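PDB 3UMV: deoxyribodipyrimidine photo-lyase from Oryza sativa Japonica Group, which uses light energy and a bound FAD to split cyclobutane pyrimidine dimers in UV-damaged DNA back into separate pyrimidines. Local coordinates for residues Gly96-Ala101 with Asp221-Ile226; Met352-Asp357 with Trp449-Val454; Trp399-Leu404 with Gly456-Met461. All coordinates share one frame; numbering follows the deposited sequence. Where two conformers were deposited one is given.

Interaction 1: residues Gly96-Ala101 with Asp221-Ile226. With URE (urea), chain L.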
loop_
_atom_site.group_PDB
_atom_site.type_symbol
_atom_site.label_atom_id
_atom_site.label_comp_id
_atom_site.label_asym_id
_atom_site.label_seq_id
_atom_site.Cartn_x
_atom_site.Cartn_y
_atom_site.Cartn_z
ATOM N N GLY A 96 4.087 -14.197 -3.779
ATOM C CA GLY A 96 4.942 -13.189 -4.403
ATOM C C GLY A 96 6.405 -13.306 -3.999
ATOM O O GLY A 96 7.312 -13.176 -4.834
ATOM N N LEU A 97 6.643 -13.571 -2.714
ATOM C CA LEU A 97 7.997 -13.700 -2.192
ATOM C C LEU A 97 8.669 -14.979 -2.678
ATOM O O LEU A 97 9.881 -15.013 -2.855
ATOM C CB LEU A 97 8.004 -13.660 -0.664
ATOM C CG LEU A 97 8.028 -12.321 0.060
ATOM C CD1 LEU A 97 8.402 -12.560 1.521
ATOM C CD2 LEU A 97 9.013 -11.377 -0.606
ATOM N N ARG A 98 7.877 -16.026 -2.902
ATOM C CA ARG A 98 8.402 -17.269 -3.463
ATOM C C ARG A 98 9.020 -17.019 -4.842
ATOM O O ARG A 98 10.092 -17.542 -5.156
ATOM C CB ARG A 98 7.288 -18.319 -3.551
ATOM C CG ARG A 98 7.670 -19.597 -4.259
ATOM C CD ARG A 98 6.493 -20.551 -4.257
ATOM N NE ARG A 98 6.923 -21.937 -4.299
ATOM C CZ ARG A 98 6.117 -22.948 -4.008
ATOM N NH1 ARG A 98 6.562 -24.201 -4.050
ATOM N NH2 ARG A 98 4.861 -22.689 -3.663
ATOM N N ARG A 99 8.330 -16.225 -5.655
ATOM C CA ARG A 99 8.814 -15.840 -6.977
ATOM C C ARG A 99 10.078 -14.997 -6.867
ATOM O O ARG A 99 11.059 -15.222 -7.579
ATOM C CB ARG A 99 7.733 -15.054 -7.730
ATOM C CG ARG A 99 6.500 -15.868 -8.108
ATOM C CD ARG A 99 6.870 -17.023 -9.026
ATOM N NE ARG A 99 7.683 -16.564 -10.147
ATOM C CZ ARG A 99 7.199 -16.194 -11.329
ATOM N NH1 ARG A 99 5.895 -16.231 -11.558
ATOM N NH2 ARG A 99 8.026 -15.788 -12.282
ATOM N N LEU A 100 10.046 -14.019 -5.969
ATOM C CA LEU A 100 11.192 -13.136 -5.748
ATOM C C LEU A 100 12.436 -13.910 -5.303
ATOM O O LEU A 100 13.550 -13.656 -5.774
ATOM C CB LEU A 100 10.827 -12.048 -4.728
ATOM C CG LEU A 100 11.866 -10.956 -4.452
ATOM C CD1 LEU A 100 11.215 -9.649 -4.006
ATOM C CD2 LEU A 100 12.840 -11.427 -3.403
ATOM N N ALA A 101 12.241 -14.864 -4.397
ATOM C CA ALA A 101 13.338 -15.693 -3.924
ATOM C C ALA A 101 13.970 -16.453 -5.090
ATOM O O ALA A 101 15.185 -16.610 -5.143
ATOM C CB ALA A 101 12.849 -16.647 -2.838
ATOM N N ASP A 221 10.868 -24.457 2.586
ATOM C CA ASP A 221 9.817 -25.214 1.911
ATOM C C ASP A 221 8.595 -24.312 1.821
ATOM O O ASP A 221 7.826 -24.207 2.767
ATOM C CB ASP A 221 9.488 -26.501 2.670
ATOM C CG ASP A 221 8.515 -27.411 1.905
ATOM O OD1 ASP A 221 8.779 -28.624 1.836
ATOM O OD2 ASP A 221 7.494 -26.921 1.375
ATOM N N TRP A 222 8.435 -23.651 0.680
ATOM C CA TRP A 222 7.394 -22.642 0.523
ATOM C C TRP A 222 5.976 -23.211 0.618
ATOM O O TRP A 222 5.098 -22.593 1.213
ATOM C CB TRP A 222 7.582 -21.882 -0.791
ATOM C CG TRP A 222 8.792 -21.006 -0.795
ATOM C CD1 TRP A 222 10.046 -21.332 -1.237
ATOM C CD2 TRP A 222 8.869 -19.646 -0.344
ATOM N NE1 TRP A 222 10.895 -20.262 -1.083
ATOM C CE2 TRP A 222 10.195 -19.213 -0.543
ATOM C CE3 TRP A 222 7.946 -18.754 0.202
ATOM C CZ2 TRP A 222 10.623 -17.930 -0.200
ATOM C CZ3 TRP A 222 8.368 -17.477 0.533
ATOM C CH2 TRP A 222 9.697 -17.076 0.331
ATOM N N ASP A 223 5.749 -24.384 0.036
ATOM C CA ASP A 223 4.446 -25.028 0.178
ATOM C C ASP A 223 4.071 -25.263 1.656
ATOM O O ASP A 223 2.942 -24.972 2.066
ATOM C CB ASP A 223 4.375 -26.317 -0.649
ATOM C CG ASP A 223 4.324 -26.043 -2.153
ATOM O OD1 ASP A 223 3.706 -25.037 -2.564
ATOM O OD2 ASP A 223 4.902 -26.827 -2.931
ATOM N N ALA A 224 5.022 -25.734 2.458
ATOM C CA ALA A 224 4.761 -25.963 3.882
ATOM C C ALA A 224 4.525 -24.655 4.608
ATOM O O ALA A 224 3.611 -24.545 5.412
ATOM C CB ALA A 224 5.894 -26.691 4.522
ATOM N N LEU A 225 5.379 -23.674 4.339
ATOM C CA LEU A 225 5.258 -22.346 4.964
ATOM C C LEU A 225 3.937 -21.662 4.643
ATOM O O LEU A 225 3.242 -21.172 5.535
ATOM C CB LEU A 225 6.428 -21.458 4.554
ATOM C CG LEU A 225 6.297 -20.004 4.994
ATOM C CD1 LEU A 225 6.379 -19.909 6.513
ATOM C CD2 LEU A 225 7.359 -19.143 4.331
ATOM N N ILE A 226 3.583 -21.621 3.366
ATOM C CA ILE A 226 2.316 -21.004 2.975
ATOM C C ILE A 226 1.123 -21.684 3.651
ATOM O O ILE A 226 0.244 -21.016 4.185
ATOM C CB ILE A 226 2.144 -21.005 1.458
ATOM C CG1 ILE A 226 3.157 -20.038 0.842
ATOM C CG2 ILE A 226 0.710 -20.595 1.082
ATOM C CD1 ILE A 226 3.349 -20.192 -0.628
HETATM C C URE L . 9.773 -24.861 6.324
HETATM O O URE L . 10.676 -24.714 5.507
HETATM N N1 URE L . 10.034 -25.338 7.515
HETATM N N2 URE L . 8.545 -24.534 6.005
#
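The indole of W222 lies flat against the backbone of helix 87-106, with R98 CA over the centre of its six-membered ring, 3.7 Å from the centroid and only 2° off the ring normal, a CH-pi contact. A101 CB meets CZ2 of the same ring at 3.7 Å, and L97 reaches CH2 with its CB and its carbonyl oxygen. The R98 side chain leaves with CG anti to the backbone N (chi1 173°) and stays extended to NE, so its methylene groups run back along the indole toward W222 CB, which sits 3.6 Å above the guanidinium plane. At the tip, R98 NH2 gives a 2.8 Å salt-bridge hydrogen bond to D223 OD1; the oxygen lies in the guanidinium plane but is approached from above the carboxylate. A second, weak bond joins R98 NH1 to D223 OD2. One arginine thus covers the tryptophan with its stem and holds the next residue with its head. In the second shell, D221 is the N-cap of helix 222-231, its OD2 accepting from A224 N at 2.9 Å, while a urea molecule takes a hydrogen bond from D221 N. The two helical segments run nearly antiparallel, 156° apart, against the alpha/beta sheet; W222 and L225 also touch L113 of edge strand 111-114, and A101 packs on F111 of that strand.

Interaction 2: residues Met352-Asp357 with Trp449-Val454. With URE (urea), chain K; EDO (1,2-ethanediol), chain F.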
loop_
_atom_site.group_PDB
_atom_site.type_symbol
_atom_site.label_atom_id
_atom_site.label_comp_id
_atom_site.label_asym_id
_atom_site.label_seq_id
_atom_site.Cartn_x
_atom_site.Cartn_y
_atom_site.Cartn_z
ATOM N N MET A 352 -18.819 16.709 15.516
ATOM C CA MET A 352 -19.228 16.841 16.917
ATOM C C MET A 352 -20.563 17.573 17.040
ATOM O O MET A 352 -21.416 17.180 17.837
ATOM C CB MET A 352 -18.155 17.558 17.744
ATOM C CG MET A 352 -16.857 16.758 17.879
ATOM S SD MET A 352 -15.541 17.660 18.710
ATOM C CE MET A 352 -16.234 17.766 20.361
ATOM N N ASP A 353 -20.728 18.638 16.260
ATOM C CA ASP A 353 -21.970 19.408 16.246
ATOM C C ASP A 353 -23.178 18.542 15.925
ATOM O O ASP A 353 -24.304 18.861 16.313
ATOM C CB ASP A 353 -21.912 20.532 15.202
ATOM C CG ASP A 353 -20.963 21.639 15.575
ATOM O OD1 ASP A 353 -20.611 21.747 16.770
ATOM O OD2 ASP A 353 -20.569 22.410 14.663
ATOM N N HIS A 354 -22.950 17.455 15.198
ATOM C CA HIS A 354 -24.053 16.630 14.736
ATOM C C HIS A 354 -24.090 15.267 15.400
ATOM O O HIS A 354 -24.843 14.382 14.994
ATOM C CB HIS A 354 -24.018 16.540 13.212
ATOM C CG HIS A 354 -24.384 17.830 12.557
ATOM N ND1 HIS A 354 -25.678 18.137 12.201
ATOM C CD2 HIS A 354 -23.640 18.915 12.241
ATOM C CE1 HIS A 354 -25.715 19.348 11.676
ATOM N NE2 HIS A 354 -24.492 19.840 11.683
ATOM N N ALA A 355 -23.282 15.121 16.449
ATOM C CA ALA A 355 -23.185 13.861 17.170
ATOM C C ALA A 355 -24.533 13.413 17.745
ATOM O O ALA A 355 -24.762 12.226 17.935
ATOM C CB ALA A 355 -22.148 13.966 18.290
ATOM N N ALA A 356 -25.418 14.358 18.028
ATOM C CA ALA A 356 -26.678 14.019 18.690
ATOM C C ALA A 356 -27.828 13.777 17.724
ATOM O O ALA A 356 -28.894 13.321 18.133
ATOM C CB ALA A 356 -27.060 15.099 19.711
ATOM N N ASP A 357 -27.620 14.086 16.449
ATOM C CA ASP A 357 -28.636 13.825 15.442
ATOM C C ASP A 357 -28.981 12.337 15.430
ATOM O O ASP A 357 -28.096 11.491 15.405
ATOM C CB ASP A 357 -28.152 14.245 14.057
ATOM C CG ASP A 357 -27.804 15.721 13.978
ATOM O OD1 ASP A 357 -28.002 16.450 14.975
ATOM O OD2 ASP A 357 -27.329 16.156 12.908
ATOM N N TRP A 449 -19.041 21.095 2.783
ATOM C CA TRP A 449 -20.175 21.198 1.879
ATOM C C TRP A 449 -21.376 21.626 2.716
ATOM O O TRP A 449 -21.257 21.813 3.928
ATOM C CB TRP A 449 -20.424 19.835 1.205
ATOM C CG TRP A 449 -19.227 19.346 0.419
ATOM C CD1 TRP A 449 -18.187 18.564 0.885
ATOM C CD2 TRP A 449 -18.937 19.610 -0.958
ATOM N NE1 TRP A 449 -17.271 18.349 -0.120
ATOM C CE2 TRP A 449 -17.713 18.966 -1.262
ATOM C CE3 TRP A 449 -19.590 20.326 -1.966
ATOM C CZ2 TRP A 449 -17.135 19.024 -2.533
ATOM C CZ3 TRP A 449 -19.010 20.380 -3.224
ATOM C CH2 TRP A 449 -17.799 19.738 -3.492
ATOM N N LYS A 450 -22.535 21.761 2.085
ATOM C CA LYS A 450 -23.703 22.281 2.786
ATOM C C LYS A 450 -24.038 21.446 4.017
ATOM O O LYS A 450 -24.155 20.226 3.932
ATOM C CB LYS A 450 -24.901 22.322 1.836
ATOM C CG LYS A 450 -26.092 23.095 2.377
ATOM C CD LYS A 450 -27.192 23.193 1.330
ATOM C CE LYS A 450 -28.250 24.217 1.725
ATOM N NZ LYS A 450 -28.951 23.848 2.984
ATOM N N GLU A 451 -24.172 22.114 5.160
ATOM C CA GLU A 451 -24.453 21.437 6.417
ATOM C C GLU A 451 -25.775 20.678 6.344
ATOM O O GLU A 451 -26.790 21.222 5.902
ATOM C CB GLU A 451 -24.471 22.430 7.579
ATOM C CG GLU A 451 -24.119 21.801 8.917
ATOM C CD GLU A 451 -23.977 22.815 10.030
ATOM O OE1 GLU A 451 -23.924 22.398 11.205
ATOM O OE2 GLU A 451 -23.914 24.028 9.734
ATOM N N ARG A 452 -25.745 19.424 6.780
ATOM C CA ARG A 452 -26.931 18.578 6.831
ATOM C C ARG A 452 -26.853 17.727 8.087
ATOM O O ARG A 452 -25.802 17.653 8.726
ATOM C CB ARG A 452 -26.999 17.690 5.592
ATOM C CG ARG A 452 -25.827 16.748 5.454
ATOM C CD ARG A 452 -25.953 15.901 4.207
ATOM N NE ARG A 452 -27.182 15.120 4.235
ATOM C CZ ARG A 452 -28.121 15.159 3.293
ATOM N NH1 ARG A 452 -27.969 15.935 2.220
ATOM N NH2 ARG A 452 -29.211 14.408 3.426
ATOM N N PRO A 453 -27.969 17.085 8.468
ATOM C CA PRO A 453 -27.966 16.234 9.662
ATOM C C PRO A 453 -26.957 15.077 9.575
ATOM O O PRO A 453 -26.725 14.523 8.494
ATOM C CB PRO A 453 -29.401 15.679 9.697
ATOM C CG PRO A 453 -30.201 16.678 8.953
ATOM C CD PRO A 453 -29.311 17.197 7.872
ATOM N N VAL A 454 -26.375 14.731 10.721
ATOM C CA VAL A 454 -25.423 13.619 10.850
ATOM C C VAL A 454 -24.051 13.923 10.243
ATOM O O VAL A 454 -23.031 13.886 10.928
ATOM C CB VAL A 454 -25.965 12.304 10.253
ATOM C CG1 VAL A 454 -24.943 11.167 10.445
ATOM C CG2 VAL A 454 -27.259 11.921 10.928
HETATM C C URE K . -23.238 17.809 2.028
HETATM O O URE K . -22.939 17.627 3.214
HETATM N N1 URE K . -22.593 17.202 1.053
HETATM N N2 URE K . -24.224 18.619 1.729
HETATM C C1 EDO F . -29.112 11.781 6.819
HETATM O O1 EDO F . -28.977 10.458 7.177
HETATM C C2 EDO F . -28.000 12.544 6.615
HETATM O O2 EDO F . -28.136 13.842 6.188
HETATM O O HOH W 1 -21.194 22.036 11.795
#
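H354 carries the centre of this surface contact, its imidazole gripped through both nitrogens. NE2 donates to E451 OE1 at 2.7 Å, nearly in the ring plane and onto the anti lone pair, with the carboxylate turned 76° from the ring. ND1 donates within its own segment to D357 OD2, also 2.7 Å away and 3° out of the ring plane, this time on the syn lone pair. With both N-H groups engaged between two carboxylates, the imidazole is fixed in rotation and would probably favour the protonated, positively charged form. The carbonyl oxygen R452 O stands 3.3 Å above one ring face, offset toward the rim. A type I beta turn from H354 to D357, just beyond helix 345-353, brings the histidine and aspartate to the same side, where they face the irregular loop that leads toward helix 463-469. D357 uses OD2 twice: besides the imidazole, it accepts from V454 N at 2.8 Å along its anti lone pair, an almost straight bond of 169°. V454 itself has CB directed away from the turn, yet its CG2 packs on D357 CB at 4.0 Å. E451 reaches the ring on an extended chain, CG anti to the backbone N, and a water donates to both its OE1 and D353 OD2, bridging two like-charged side chains. R359 NH1 donates to the carbonyl oxygens of H354 and D357.

Interaction 3: residues Trp399-Leu404 with Gly456-Met461; sequences WAKKIL and GKIRYM. With URE (urea), chain K.
The W399 indole has I403 CD1 over one face, 3.8 Å above the plane and displaced toward the rim, and meets the ring of W378 with the planes about 10° apart. Both tryptophans are predicted electron-transfer sites, on helices 393-405 and 376-388 of the helical, FAD-binding part of the photolyase; A400 touches the flavin cofactor. The Y460 ring forms a cation-pi contact with R452 and meets F455 edge-to-face; its hydroxyl is hydrogen-bonded to E405. On the flank of helix 393-405 that meets the irregular loop 456-461, two successive lysines grip main-chain carbonyls. K401, extended as far as CE and then bent at chi4 (-72°), brings NZ to 2.7 Å from R459 O, from 33° above the carbonyl plane, and also donates to S440 O. Its CD lies 3.8 Å from M461 SD, the two side chains crossing at about a right angle. An alanine at K401 would remove the ammonium that R459 O and S440 O share and the stem beside M461, and would probably loosen the hold of the loop on the helix. Beside the ammonium, the I458 CG2 methyl is 4.0 Å from K401 NZ and 4.4 Å from L404 CD2. K402 takes a more folded path, bent at chi2 and chi3, and its ammonium also forms a salt bridge with E405. K402 NZ donates to M461 O at 2.9 Å, in the carbonyl plane and on a lone pair.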
loop_
_atom_site.group_PDB
_atom_site.type_symbol
_atom_site.label_atom_id
_atom_site.label_comp_id
_atom_site.label_asym_id
_atom_site.label_seq_id
_atom_site.Cartn_x
_atom_site.Cartn_y
_atom_site.Cartn_z
ATOM N N TRP A 399 -19.499 3.568 -0.018
ATOM C CA TRP A 399 -19.500 2.526 1.010
ATOM C C TRP A 399 -19.131 3.080 2.377
ATOM O O TRP A 399 -19.837 2.859 3.369
ATOM C CB TRP A 399 -18.523 1.436 0.580
ATOM C CG TRP A 399 -18.224 0.389 1.583
ATOM C CD1 TRP A 399 -18.952 -0.738 1.840
ATOM C CD2 TRP A 399 -17.065 0.319 2.415
ATOM N NE1 TRP A 399 -18.329 -1.488 2.812
ATOM C CE2 TRP A 399 -17.172 -0.857 3.184
ATOM C CE3 TRP A 399 -15.951 1.143 2.593
ATOM C CZ2 TRP A 399 -16.210 -1.224 4.121
ATOM C CZ3 TRP A 399 -15.003 0.777 3.521
ATOM C CH2 TRP A 399 -15.128 -0.395 4.266
ATOM N N ALA A 400 -18.047 3.830 2.451
ATOM C CA ALA A 400 -17.610 4.333 3.741
ATOM C C ALA A 400 -18.522 5.439 4.277
ATOM O O ALA A 400 -18.728 5.556 5.484
ATOM C CB ALA A 400 -16.145 4.810 3.673
ATOM N N LYS A 401 -19.050 6.264 3.381
ATOM C CA LYS A 401 -19.970 7.312 3.794
ATOM C C LYS A 401 -21.284 6.776 4.361
ATOM O O LYS A 401 -21.853 7.364 5.297
ATOM C CB LYS A 401 -20.224 8.282 2.652
ATOM C CG LYS A 401 -19.012 9.148 2.370
ATOM C CD LYS A 401 -19.318 10.248 1.381
ATOM C CE LYS A 401 -18.046 11.085 1.121
ATOM N NZ LYS A 401 -17.700 11.938 2.286
ATOM N N LYS A 402 -21.783 5.673 3.808
ATOM C CA LYS A 402 -22.973 5.046 4.396
ATOM C C LYS A 402 -22.693 4.506 5.799
ATOM O O LYS A 402 -23.569 4.503 6.665
ATOM C CB LYS A 402 -23.515 3.932 3.508
ATOM C CG LYS A 402 -24.080 4.408 2.182
ATOM C CD LYS A 402 -25.263 5.338 2.398
ATOM C CE LYS A 402 -25.032 6.657 1.697
ATOM N NZ LYS A 402 -26.279 7.487 1.588
ATOM N N ILE A 403 -21.466 4.053 6.042
ATOM C CA ILE A 403 -21.135 3.561 7.372
ATOM C C ILE A 403 -21.235 4.700 8.387
ATOM O O ILE A 403 -21.772 4.515 9.480
ATOM C CB ILE A 403 -19.753 2.904 7.390
ATOM C CG1 ILE A 403 -19.738 1.707 6.452
ATOM C CG2 ILE A 403 -19.383 2.458 8.796
ATOM C CD1 ILE A 403 -18.385 1.023 6.333
ATOM N N LEU A 404 -20.766 5.887 8.007
ATOM C CA LEU A 404 -20.977 7.089 8.824
ATOM C C LEU A 404 -22.467 7.345 9.066
ATOM O O LEU A 404 -22.905 7.668 10.189
ATOM C CB LEU A 404 -20.357 8.309 8.142
ATOM C CG LEU A 404 -20.674 9.659 8.787
ATOM C CD1 LEU A 404 -20.142 9.705 10.221
ATOM C CD2 LEU A 404 -20.088 10.797 7.953
ATOM N N GLY A 456 -23.066 16.744 9.068
ATOM C CA GLY A 456 -22.632 18.126 9.141
ATOM C C GLY A 456 -22.174 18.584 7.763
ATOM O O GLY A 456 -22.862 18.345 6.765
ATOM N N LYS A 457 -21.009 19.224 7.709
ATOM C CA LYS A 457 -20.433 19.671 6.437
ATOM C C LYS A 457 -19.578 18.624 5.713
ATOM O O LYS A 457 -18.984 18.905 4.677
ATOM C CB LYS A 457 -19.644 20.962 6.647
ATOM C CG LYS A 457 -20.489 22.055 7.272
ATOM C CD LYS A 457 -19.703 23.332 7.483
ATOM C CE LYS A 457 -20.509 24.305 8.324
ATOM N NZ LYS A 457 -19.779 25.585 8.554
ATOM N N ILE A 458 -19.499 17.416 6.258
ATOM C CA ILE A 458 -18.753 16.358 5.584
ATOM C C ILE A 458 -19.521 16.037 4.304
ATOM O O ILE A 458 -20.742 15.964 4.328
ATOM C CB ILE A 458 -18.679 15.086 6.451
ATOM C CG1 ILE A 458 -17.976 15.398 7.778
ATOM C CG2 ILE A 458 -17.968 13.967 5.693
ATOM C CD1 ILE A 458 -16.591 16.026 7.606
ATOM N N ARG A 459 -18.802 15.835 3.199
ATOM C CA ARG A 459 -19.425 15.527 1.908
ATOM C C ARG A 459 -20.394 14.335 1.969
ATOM O O ARG A 459 -20.063 13.266 2.513
ATOM C CB ARG A 459 -18.346 15.290 0.841
ATOM C CG ARG A 459 -18.917 15.058 -0.568
ATOM C CD ARG A 459 -17.877 14.459 -1.522
ATOM N NE ARG A 459 -16.696 15.309 -1.675
ATOM C CZ ARG A 459 -16.144 15.617 -2.844
ATOM N NH1 ARG A 459 -16.672 15.143 -3.968
ATOM N NH2 ARG A 459 -15.063 16.402 -2.892
ATOM N N TYR A 460 -21.587 14.523 1.400
ATOM C CA TYR A 460 -22.644 13.517 1.413
ATOM C C TYR A 460 -22.744 12.871 0.033
ATOM O O TYR A 460 -22.497 13.523 -0.975
ATOM C CB TYR A 460 -23.988 14.163 1.779
ATOM C CG TYR A 460 -25.110 13.171 2.011
ATOM C CD1 TYR A 460 -26.195 13.112 1.150
ATOM C CD2 TYR A 460 -25.084 12.306 3.091
ATOM C CE1 TYR A 460 -27.227 12.214 1.360
ATOM C CE2 TYR A 460 -26.110 11.392 3.308
ATOM C CZ TYR A 460 -27.175 11.353 2.439
ATOM O OH TYR A 460 -28.205 10.454 2.639
ATOM N N MET A 461 -23.081 11.586 -0.000
ATOM C CA MET A 461 -23.369 10.892 -1.250
ATOM C C MET A 461 -24.595 10.034 -0.997
ATOM O O MET A 461 -24.805 9.563 0.124
ATOM C CB MET A 461 -22.197 10.005 -1.671
ATOM C CG MET A 461 -20.908 10.740 -2.086
ATOM S SD MET A 461 -19.530 9.573 -2.333
ATOM C CE MET A 461 -19.926 8.899 -3.951
HETATM C C URE K . -23.238 17.809 2.028
HETATM O O URE K . -22.939 17.627 3.214
HETATM N N1 URE K . -22.593 17.202 1.053
HETATM N N2 URE K . -24.224 18.619 1.729
#

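Interaction 1 comes first along the chain and closes before the others open. It joins two helices beside edge strand 111-114 of the alpha/beta part, about 41 Å from interaction 3 and 50 Å from interaction 2 between centres, across the middle of the molecule. Interactions 2 and 3 are neighbours, 11 Å apart between centres, and their segments alternate in sequence. Both draw on the loop between helices 431-442 and 463-469, which meets the turn following helix 345-353 through 449-454 and the flank of helix 393-405 through 456-461. The loop's two halves also meet directly, through a probable hydrogen bond from W449 N to K457 O, and one urea touches both. This loop thereby connects surface turn 354-357 with the helix carrying W399.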